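Local coordinates for protein probable LacI-family transcriptional regulator (Corynebacterium glutamicum ATCC 13032, PDB 3BIL) that probably binds operator DNA as a dimer and regulates transcription in the manner of LacI-family regulators, whose effector-binding part resembles periplasmic sugar-binding proteins, at the interface of chains A and B. Residues are numbered along the deposited sequence; one frame, centred on the assembly and turned at random. Chains: chain A/B, Probable LacI-family transcriptional regulator.

Contacts 1 and 2 are two patches of one two-fold symmetric interface between copies of the regulator, and the centres of their C-alpha atoms lie about 16 Å apart. Strand 99-103 runs through both: A:Ile100 serves contact 1, and its neighbour A:Ile101, with B:Thr102 and B:Asn103, serves contact 2. Contact 1 adds the end of helix 108-120 and the first modelled residue, A:Thr68; contact 2 adds helix 79-94 and the loop before it. LacI-family regulators commonly pair this way, which would hold the two DNA-binding headpieces, not modelled here, on the side of contact 1.

Contact 1: the interface of chains A and B. Residues chain A 68, 100, 121; chain B 117, 121.
The C-terminal part of helix 108-120 of chain B and the loop just after it meet three elements of chain A: the start of the modelled chain at A:Thr68, strand 99-103, and the matching loop at A:His121. B:Phe117 carries the apolar half. A chi1 of -171° swings its ring away from its backbone N and toward chain A, where two methyls lie over one face. CG2 of A:Thr68 sits near one rim, 3.4 Å from CE1 of B:Phe117. CD1 of A:Ile100 sits near the opposite rim, 3.6 Å from CD2 of B:Phe117, the two side chains crossing obliquely.

The other face is covered from within chain B, which sandwiches the ring: ND1 of B:His121 stands 3.5 Å above its plane, over the centre. The two His121 side chains slide past each other in opposite directions, each presenting CD2 at the edge of the other's ring and in its plane. CB of A:His121 lies 3.6 Å from CD2 of B:His121. ND1 of B:His121 is 3.4 Å from the backbone O of B:Phe117, a weak hydrogen bond at most. Since NE2 also faces a carbonyl, both bonds together would need a doubly protonated imidazole; protonation is not seen, and otherwise the ND1 pair is only a close approach. Across the interface, NE2 of B:His121 makes a strongly bent hydrogen bond to the backbone O of A:His121, 3.0 Å away and displaced toward CD2.

Contact 2: the interface of chains A and B. Residues chain A 76, 82, 85-86, 101; chain B 76-77, 102-103.
B:Leu76 projects from the loop following strand 69-73 against helix 79-94 of chain A, within the periplasmic-binding-protein-like region of this LacI-family regulator. The tight part gathers round its side chain and backbone. CD1 of B:Leu76 meets the methyl CG2 of A:Val85 at 3.6 Å, the two side chains crossing at about a right angle. That methyl sits between the backbone N and the carbonyl carbon of A:Val85, which turns it toward the leucine. One turn back, CB of A:Ala82 lies 3.4 Å from the backbone O of B:Leu76; the short side chain probably leaves room for the loop backbone beside the helix.

B:Ile77 continues the loop across A:Thr86, again at about a right angle. Its CG2 branch, anti to the carbonyl carbon, is the part that touches, 3.3 Å from the hydroxyl OG1 of A:Thr86. This hydroxyl is turned back onto its own helix (chi1 -55°) and gives a 2.7 Å hydrogen bond to the backbone O of A:Ala82. The donor is tilted 30° from the carbonyl plane. The bond would restrain the rotation of the hydroxyl, while the isoleucine methyl packs against it.

Toward strand 99-103 the fit is looser. CD1 of A:Ile101 reaches across to chain B but stays 3.9 Å from CA of B:Thr102 and about as far from CB of B:Asn103 and CD1 of B:Leu76. A:Ile101 and B:Asn103 meet at a slant, the isoleucine methyl facing CB.

The hydrated part lies by the loop backbones, where water 1 bridges the two copies of Leu76. It is 2.9 Å from the carbonyl O of A:Leu76 and 2.8 Å from the carbonyl O of B:Leu76.

Contact 1: the interface of chains A and B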
loop_
_atom_site.group_PDB
_atom_site.type_symbol
_atom_site.label_atom_id
_atom_site.label_comp_id
_atom_site.label_asym_id
_atom_site.label_seq_id
_atom_site.Cartn_x
_atom_site.Cartn_y
_atom_site.Cartn_z
ATOM N N THR A 68 18.592 -17.080 -1.997
ATOM C CA THR A 68 18.478 -15.590 -2.089
ATOM C C THR A 68 18.328 -15.005 -3.524
ATOM O O THR A 68 19.261 -15.080 -4.332
ATOM C CB THR A 68 19.676 -14.895 -1.396
ATOM O OG1 THR A 68 19.819 -15.386 -0.056
ATOM C CG2 THR A 68 19.459 -13.386 -1.359
ATOM N N ILE A 100 15.468 -9.936 -1.479
ATOM C CA ILE A 100 15.887 -8.552 -1.309
ATOM C C ILE A 100 15.094 -7.682 -2.299
ATOM O O ILE A 100 15.090 -7.952 -3.507
ATOM C CB ILE A 100 17.390 -8.418 -1.644
ATOM C CG1 ILE A 100 18.200 -9.545 -1.001
ATOM C CG2 ILE A 100 17.931 -7.066 -1.243
ATOM C CD1 ILE A 100 18.169 -9.589 0.537
ATOM N N HIS A 121 26.473 -8.733 -5.810
ATOM C CA HIS A 121 26.430 -9.314 -4.465
ATOM C C HIS A 121 25.880 -10.731 -4.425
ATOM O O HIS A 121 25.482 -11.232 -3.370
ATOM C CB HIS A 121 25.708 -8.375 -3.486
ATOM C CG HIS A 121 26.529 -7.186 -3.091
ATOM N ND1 HIS A 121 26.685 -6.081 -3.905
ATOM C CD2 HIS A 121 27.268 -6.939 -1.982
ATOM C CE1 HIS A 121 27.477 -5.206 -3.313
ATOM N NE2 HIS A 121 27.840 -5.699 -2.142
ATOM N N PHE B 117 21.830 -11.539 6.390
ATOM C CA PHE B 117 22.189 -11.251 5.003
ATOM C C PHE B 117 22.811 -9.875 4.803
ATOM O O PHE B 117 23.930 -9.757 4.289
ATOM C CB PHE B 117 21.000 -11.401 4.057
ATOM C CG PHE B 117 21.385 -11.326 2.603
ATOM C CD1 PHE B 117 21.719 -12.480 1.902
ATOM C CD2 PHE B 117 21.441 -10.102 1.944
ATOM C CE1 PHE B 117 22.095 -12.413 0.559
ATOM C CE2 PHE B 117 21.814 -10.025 0.609
ATOM C CZ PHE B 117 22.141 -11.180 -0.088
ATOM N N HIS B 121 26.835 -8.802 3.410
ATOM C CA HIS B 121 27.052 -8.165 2.105
ATOM C C HIS B 121 27.456 -6.698 2.174
ATOM O O HIS B 121 27.275 -5.948 1.212
ATOM C CB HIS B 121 25.858 -8.409 1.173
ATOM C CG HIS B 121 25.816 -9.803 0.640
ATOM N ND1 HIS B 121 25.367 -10.872 1.388
ATOM C CD2 HIS B 121 26.233 -10.319 -0.541
ATOM C CE1 HIS B 121 25.487 -11.984 0.680
ATOM N NE2 HIS B 121 26.005 -11.675 -0.496
#

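Contact 2: the interface of chains A and B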
loop_
_atom_site.group_PDB
_atom_site.type_symbol
_atom_site.label_atom_id
_atom_site.label_comp_id
_atom_site.label_asym_id
_atom_site.label_seq_id
_atom_site.Cartn_x
_atom_site.Cartn_y
_atom_site.Cartn_z
ATOM N N LEU A 76 6.410 1.194 -4.138
ATOM C CA LEU A 76 5.950 0.359 -3.025
ATOM C C LEU A 76 4.676 0.918 -2.391
ATOM O O LEU A 76 3.893 0.165 -1.809
ATOM C CB LEU A 76 7.072 0.121 -1.978
ATOM C CG LEU A 76 8.261 -0.763 -2.431
ATOM C CD1 LEU A 76 9.444 -0.685 -1.454
ATOM C CD2 LEU A 76 7.847 -2.214 -2.625
ATOM N N ALA A 82 3.229 -3.702 -4.182
ATOM C CA ALA A 82 3.535 -4.228 -2.844
ATOM C C ALA A 82 2.893 -5.622 -2.688
ATOM O O ALA A 82 3.467 -6.533 -2.071
ATOM C CB ALA A 82 3.072 -3.268 -1.759
ATOM N N VAL A 85 5.206 -8.125 -4.613
ATOM C CA VAL A 85 6.436 -8.529 -3.925
ATOM C C VAL A 85 6.143 -9.383 -2.697
ATOM O O VAL A 85 6.883 -10.305 -2.410
ATOM C CB VAL A 85 7.413 -7.357 -3.607
ATOM C CG1 VAL A 85 7.727 -6.566 -4.872
ATOM C CG2 VAL A 85 6.874 -6.449 -2.499
ATOM N N THR A 86 5.058 -9.105 -1.988
ATOM C CA THR A 86 4.657 -9.972 -0.910
ATOM C C THR A 86 4.484 -11.386 -1.485
ATOM O O THR A 86 5.018 -12.338 -0.937
ATOM C CB THR A 86 3.344 -9.497 -0.276
ATOM O OG1 THR A 86 3.480 -8.140 0.130
ATOM C CG2 THR A 86 2.962 -10.334 0.931
ATOM N N ILE A 101 14.428 -6.647 -1.803
ATOM C CA ILE A 101 13.564 -5.837 -2.651
ATOM C C ILE A 101 14.216 -4.520 -2.963
ATOM O O ILE A 101 14.870 -3.941 -2.106
ATOM C CB ILE A 101 12.176 -5.553 -1.971
ATOM C CG1 ILE A 101 11.482 -6.856 -1.552
ATOM C CG2 ILE A 101 11.249 -4.733 -2.890
ATOM C CD1 ILE A 101 11.397 -7.024 -0.079
ATOM N N LEU B 76 4.804 -4.780 3.718
ATOM C CA LEU B 76 4.810 -3.812 2.620
ATOM C C LEU B 76 3.410 -3.571 2.070
ATOM O O LEU B 76 3.151 -2.485 1.542
ATOM C CB LEU B 76 5.767 -4.217 1.485
ATOM C CG LEU B 76 7.287 -4.229 1.747
ATOM C CD1 LEU B 76 7.976 -4.941 0.608
ATOM C CD2 LEU B 76 7.871 -2.846 1.869
ATOM N N ILE B 77 2.512 -4.560 2.190
ATOM C CA ILE B 77 1.083 -4.292 1.930
ATOM C C ILE B 77 0.521 -3.274 2.934
ATOM O O ILE B 77 -0.472 -2.615 2.652
ATOM C CB ILE B 77 0.167 -5.568 1.852
ATOM C CG1 ILE B 77 0.102 -6.286 3.184
ATOM C CG2 ILE B 77 0.626 -6.541 0.764
ATOM C CD1 ILE B 77 -0.569 -7.686 3.120
ATOM N N THR B 102 14.066 -5.092 2.901
ATOM C CA THR B 102 13.543 -6.450 3.142
ATOM C C THR B 102 12.271 -6.480 3.996
ATOM O O THR B 102 11.987 -5.556 4.748
ATOM C CB THR B 102 14.600 -7.491 3.676
ATOM O OG1 THR B 102 14.510 -7.619 5.106
ATOM C CG2 THR B 102 16.040 -7.163 3.246
ATOM N N ASN B 103 11.530 -7.573 3.881
ATOM C CA ASN B 103 10.185 -7.659 4.378
ATOM C C ASN B 103 10.051 -8.944 5.157
ATOM O O ASN B 103 10.204 -10.009 4.593
ATOM C CB ASN B 103 9.213 -7.651 3.198
ATOM C CG ASN B 103 7.802 -8.065 3.595
ATOM O OD1 ASN B 103 7.433 -8.031 4.769
ATOM N ND2 ASN B 103 6.999 -8.440 2.614
HETATM O O HOH W 1 1.730 -0.606 -0.053
#